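Local atomic coordinates of SJCHGC06286 protein (Schistosoma japonicum, PDB entry 3QBR), a protein that probably binds BH domains as a Bcl-2 family regulator of apoptosis, here as a construct lacking the C-terminal end, which probably holds the membrane helix. Residues E60-H63 against S64-L68; S153-D157 against E158-N162. All coordinates share one frame; numbering follows the deposited sequence.

Interaction 1: residues E60-H63 against S64-L68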
loop_
_atom_site.group_PDB
_atom_site.type_symbol
_atom_site.label_atom_id
_atom_site.label_comp_id
_atom_site.label_asym_id
_atom_site.label_seq_id
_atom_site.Cartn_x
_atom_site.Cartn_y
_atom_site.Cartn_z
ATOM N N GLU A 60 -12.942 10.322 -5.239
ATOM C CA GLU A 60 -13.446 10.158 -3.882
ATOM C C GLU A 60 -12.647 9.107 -3.073
ATOM O O GLU A 60 -12.299 9.331 -1.913
ATOM C CB GLU A 60 -14.934 9.813 -3.916
ATOM C CG GLU A 60 -15.801 11.021 -3.990
ATOM C CD GLU A 60 -15.286 12.123 -3.077
ATOM O OE1 GLU A 60 -15.145 11.873 -1.855
ATOM O OE2 GLU A 60 -15.007 13.238 -3.579
ATOM N N ILE A 61 -12.326 7.990 -3.712
ATOM C CA ILE A 61 -11.601 6.920 -3.061
ATOM C C ILE A 61 -10.177 7.336 -2.688
ATOM O O ILE A 61 -9.710 7.017 -1.602
ATOM C CB ILE A 61 -11.577 5.653 -3.939
ATOM C CG1 ILE A 61 -12.993 5.086 -4.108
ATOM C CG2 ILE A 61 -10.628 4.624 -3.350
ATOM C CD1 ILE A 61 -13.042 3.856 -5.045
ATOM N N ILE A 62 -9.497 8.037 -3.597
ATOM C CA ILE A 62 -8.132 8.514 -3.382
ATOM C C ILE A 62 -8.105 9.572 -2.276
ATOM O O ILE A 62 -7.216 9.561 -1.446
ATOM C CB ILE A 62 -7.528 9.140 -4.671
ATOM C CG1 ILE A 62 -7.172 8.066 -5.701
ATOM C CG2 ILE A 62 -6.301 10.023 -4.343
ATOM C CD1 ILE A 62 -6.039 7.123 -5.313
ATOM N N HIS A 63 -9.070 10.489 -2.275
ATOM C CA HIS A 63 -9.212 11.456 -1.183
ATOM C C HIS A 63 -9.339 10.780 0.199
ATOM O O HIS A 63 -8.624 11.128 1.152
ATOM C CB HIS A 63 -10.400 12.397 -1.417
ATOM C CG HIS A 63 -10.182 13.388 -2.517
ATOM N ND1 HIS A 63 -8.942 13.920 -2.818
ATOM C CD2 HIS A 63 -11.051 13.965 -3.389
ATOM C CE1 HIS A 63 -9.054 14.763 -3.830
ATOM N NE2 HIS A 63 -10.325 14.810 -4.192
ATOM N N SER A 64 -10.249 9.814 0.295
ATOM C CA SER A 64 -10.413 9.044 1.512
ATOM C C SER A 64 -9.092 8.450 1.914
ATOM O O SER A 64 -8.704 8.534 3.074
ATOM C CB SER A 64 -11.438 7.924 1.329
ATOM O OG SER A 64 -12.744 8.457 1.300
ATOM N N LEU A 65 -8.398 7.840 0.964
ATOM C CA LEU A 65 -7.148 7.162 1.299
ATOM C C LEU A 65 -6.087 8.124 1.819
ATOM O O LEU A 65 -5.261 7.752 2.649
ATOM C CB LEU A 65 -6.604 6.415 0.097
ATOM C CG LEU A 65 -7.119 5.013 -0.067
ATOM C CD1 LEU A 65 -6.558 4.500 -1.364
ATOM C CD2 LEU A 65 -6.660 4.158 1.132
ATOM N N LEU A 66 -6.096 9.352 1.307
ATOM C CA LEU A 66 -5.120 10.345 1.734
ATOM C C LEU A 66 -5.439 10.715 3.167
ATOM O O LEU A 66 -4.554 10.786 4.019
ATOM C CB LEU A 66 -5.096 11.596 0.826
ATOM C CG LEU A 66 -4.459 11.441 -0.568
ATOM C CD1 LEU A 66 -4.863 12.579 -1.469
ATOM C CD2 LEU A 66 -2.965 11.341 -0.530
ATOM N N GLN A 67 -6.714 10.935 3.442
ATOM C CA GLN A 67 -7.088 11.223 4.810
ATOM C C GLN A 67 -6.681 10.073 5.749
ATOM O O GLN A 67 -6.053 10.305 6.773
ATOM C CB GLN A 67 -8.570 11.514 4.897
ATOM C CG GLN A 67 -9.050 11.767 6.320
ATOM C CD GLN A 67 -10.545 11.592 6.422
ATOM O OE1 GLN A 67 -11.300 12.399 5.886
ATOM N NE2 GLN A 67 -10.984 10.505 7.069
ATOM N N LEU A 68 -6.993 8.843 5.352
ATOM C CA LEU A 68 -6.819 7.657 6.184
ATOM C C LEU A 68 -5.366 7.188 6.302
ATOM O O LEU A 68 -4.981 6.648 7.332
ATOM C CB LEU A 68 -7.692 6.506 5.655
ATOM C CG LEU A 68 -9.219 6.632 5.750
ATOM C CD1 LEU A 68 -9.904 5.546 4.919
ATOM C CD2 LEU A 68 -9.708 6.569 7.179
#
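Two successive turns of helix 58-79 make this contact, in which the carbonyls of Glu60, Ile61, Ile62 and His63 accept the N-H groups of Ser64, Leu65, Leu66 and Gln67, four places on. The helix carries a Leu-x-x-x-Gly-Asp pattern beginning at Leu66, consistent with the BH3 signature of the Bcl-2 fold. The backbone ladder is regular: Ser64 N donates to Glu60 O at 3.1 Å, nearly straight at 170°, Gln67 N reaches His63 O at 3.0 Å, and the bonds made by Leu65 and Leu66 between them are more bent. Leu66 N also makes a weak, strongly bent bond to His63 O.

The side chains form a less even pattern. Ile62 and Leu66 meet by one branch each, CG2 of Ile62 and CD1 of Leu66, 4.1 Å apart, and their chains run at a slant to one another. Ile62 brings that methyl forward because CG2 is anti to the backbone N, while CG1 lies beside it (chi1 -73°). Leu66 CG lies 3.5 Å from Ile62 O, the same oxygen that accepts the N-H of Leu66. Leu65 repeats this one residue earlier, its CG 3.6 Å from Ile61 O. Ser64 OG has its main partner in Ser177 OG, with which it shares a hydrogen bond; Glu60 O, 3.4 Å from Ser64 OG, is at most a weak alternative.

Around these turns, Ile61 packs on Leu173 and Ile174 of helix 172-176 and on Leu24 of helix 17-31, while Ile62 lies against Leu24, Ser27 and Phe28. Leu65 faces Phe126 of helix 119-137, which places helix 58-79 between the N-terminal, central and C-terminal helices of the bundle.

Interaction 2: residues S153-D157 against E158-N162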
loop_
_atom_site.group_PDB
_atom_site.type_symbol
_atom_site.label_atom_id
_atom_site.label_comp_id
_atom_site.label_asym_id
_atom_site.label_seq_id
_atom_site.Cartn_x
_atom_site.Cartn_y
_atom_site.Cartn_z
ATOM N N SER A 153 -1.365 -5.932 -6.162
ATOM C CA SER A 153 -2.526 -6.157 -7.030
ATOM C C SER A 153 -3.002 -7.598 -7.076
ATOM O O SER A 153 -4.203 -7.837 -6.936
ATOM C CB SER A 153 -2.256 -5.681 -8.464
ATOM O OG SER A 153 -2.196 -4.264 -8.519
ATOM N N GLN A 154 -2.083 -8.544 -7.304
ATOM C CA GLN A 154 -2.442 -9.970 -7.288
ATOM C C GLN A 154 -3.015 -10.391 -5.934
ATOM O O GLN A 154 -4.061 -11.017 -5.867
ATOM C CB GLN A 154 -1.243 -10.864 -7.604
ATOM C CG GLN A 154 -0.751 -10.801 -9.020
ATOM C CD GLN A 154 0.739 -11.086 -9.106
ATOM O OE1 GLN A 154 1.355 -11.546 -8.139
ATOM N NE2 GLN A 154 1.329 -10.805 -10.263
ATOM N N TYR A 155 -2.313 -10.032 -4.862
ATOM C CA TYR A 155 -2.671 -10.445 -3.514
ATOM C C TYR A 155 -4.059 -9.959 -3.206
ATOM O O TYR A 155 -4.874 -10.695 -2.636
ATOM C CB TYR A 155 -1.682 -9.896 -2.475
ATOM C CG TYR A 155 -1.948 -10.406 -1.076
ATOM C CD1 TYR A 155 -2.803 -9.728 -0.211
ATOM C CD2 TYR A 155 -1.363 -11.593 -0.627
ATOM C CE1 TYR A 155 -3.064 -10.211 1.074
ATOM C CE2 TYR A 155 -1.596 -12.078 0.650
ATOM C CZ TYR A 155 -2.452 -11.389 1.503
ATOM O OH TYR A 155 -2.679 -11.884 2.780
ATOM N N SER A 156 -4.326 -8.718 -3.589
ATOM C CA SER A 156 -5.664 -8.149 -3.434
ATOM C C SER A 156 -6.751 -8.972 -4.121
ATOM O O SER A 156 -7.866 -9.104 -3.613
ATOM C CB SER A 156 -5.707 -6.726 -3.991
ATOM O OG SER A 156 -5.423 -5.783 -2.973
ATOM N N ASP A 157 -6.414 -9.504 -5.288
ATOM C CA ASP A 157 -7.390 -10.169 -6.137
ATOM C C ASP A 157 -7.597 -11.580 -5.611
ATOM O O ASP A 157 -8.630 -12.206 -5.823
ATOM C CB ASP A 157 -6.874 -10.192 -7.578
ATOM C CG ASP A 157 -7.941 -10.591 -8.591
ATOM O OD1 ASP A 157 -9.075 -10.056 -8.522
ATOM O OD2 ASP A 157 -7.633 -11.427 -9.470
ATOM N N GLU A 158 -6.600 -12.061 -4.888
ATOM C CA GLU A 158 -6.616 -13.405 -4.352
ATOM C C GLU A 158 -7.255 -13.517 -2.968
ATOM O O GLU A 158 -7.737 -14.584 -2.598
ATOM C CB GLU A 158 -5.186 -13.917 -4.263
ATOM C CG GLU A 158 -4.542 -14.184 -5.597
ATOM C CD GLU A 158 -3.264 -14.983 -5.447
ATOM O OE1 GLU A 158 -3.086 -15.605 -4.375
ATOM O OE2 GLU A 158 -2.440 -14.987 -6.387
ATOM N N LYS A 159 -7.260 -12.423 -2.209
ATOM C CA LYS A 159 -7.547 -12.526 -0.796
ATOM C C LYS A 159 -8.442 -11.449 -0.206
ATOM O O LYS A 159 -8.882 -11.574 0.933
ATOM C CB LYS A 159 -6.236 -12.592 -0.031
ATOM C CG LYS A 159 -5.352 -13.679 -0.580
ATOM C CD LYS A 159 -4.432 -14.245 0.468
ATOM C CE LYS A 159 -3.787 -15.522 -0.049
ATOM N NZ LYS A 159 -2.791 -16.084 0.911
ATOM N N LEU A 160 -8.740 -10.407 -0.971
ATOM C CA LEU A 160 -9.448 -9.269 -0.407
ATOM C C LEU A 160 -10.731 -9.020 -1.148
ATOM O O LEU A 160 -11.667 -8.415 -0.618
ATOM C CB LEU A 160 -8.561 -8.034 -0.498
ATOM C CG LEU A 160 -7.316 -8.190 0.378
ATOM C CD1 LEU A 160 -6.299 -7.100 0.088
ATOM C CD2 LEU A 160 -7.718 -8.230 1.881
ATOM N N LYS A 161 -10.771 -9.489 -2.387
ATOM C CA LYS A 161 -11.770 -9.004 -3.317
ATOM C C LYS A 161 -13.159 -9.365 -2.874
ATOM O O LYS A 161 -14.088 -8.565 -3.023
ATOM C CB LYS A 161 -11.511 -9.510 -4.734
ATOM C CG LYS A 161 -11.274 -10.976 -4.825
ATOM C CD LYS A 161 -11.275 -11.376 -6.274
ATOM C CE LYS A 161 -12.236 -10.501 -7.044
ATOM N NZ LYS A 161 -12.353 -11.050 -8.417
ATOM N N ASN A 162 -13.298 -10.578 -2.349
ATOM C CA ASN A 162 -14.579 -11.043 -1.836
ATOM C C ASN A 162 -15.006 -10.233 -0.629
ATOM O O ASN A 162 -16.143 -9.761 -0.561
ATOM C CB ASN A 162 -14.493 -12.520 -1.489
ATOM C CG ASN A 162 -14.254 -13.378 -2.713
ATOM O OD1 ASN A 162 -14.936 -13.228 -3.725
ATOM N ND2 ASN A 162 -13.274 -14.272 -2.634
#
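One face of the Tyr155 ring is covered by the aliphatic chain of Lys159: CG stands over the ring centre, 4.3 Å from the centroid and only 12° off the normal, a CH-pi contact. Leu160 CD1 comes instead to the ring edge, near its plane, 4.4 Å from Tyr155 CD1. Beyond CG the extended lysine chain runs obliquely across the ring, its CD 3.6 Å from Tyr155 CZ, and carries the ammonium group out beyond CE2, still on that side of the ring. The phenol is directed along this course by the first torsion, CG anti to the backbone N (chi1 -175°), and its OH is hydrogen-bonded to Asn111 OD1, which fixes the far end of the ring while Leu107 and Leu110 of helix 99-113 pack against it.

A second pair lies further along the turn. Asp157 and Lys161 run side by side, and Asp157 OD1 meets Lys161 NZ at 3.4 Å, a salt bridge whose hydrogen bond is weak. The modelled course of the lysine chain between its backbone and this bridge is doubtful. OD2 of the same carboxylate pairs with Arg18, so two cations probably steady its negative charge.

On the backbone, Glu158 N donates to Gln154 O at 2.9 Å. Leu160 N donates to Ser156 O at 3.1 Å. Leu160 CD1 also touches Ser156 OG, and the leucine goes on to Phe114, Leu117 and Met125.

Leu160 occupies the N-cap position of helix 161-165, making this the short joint at which the long helix 142-159 gives way to a new helix within the all-helical Bcl-2 fold.

Interaction 1 comes first along the chain, on helix 58-79; interaction 2 follows much later, where helix 142-159 meets helix 161-165. Both fall within the same Bcl-2 family region. Their centres are 20 Å apart and their nearest atoms about 10 Å, so they do not touch. Two helices nevertheless serve both: helix 17-31 packs on Ile61 and Ile62 at one site and on Ser153 and Asp157 at the other, and helix 119-137 offers Phe126 to Leu65 and Met125 to Leu160. The two sites are thus joined through these shared helices into one all-helical bundle, without direct contact between them.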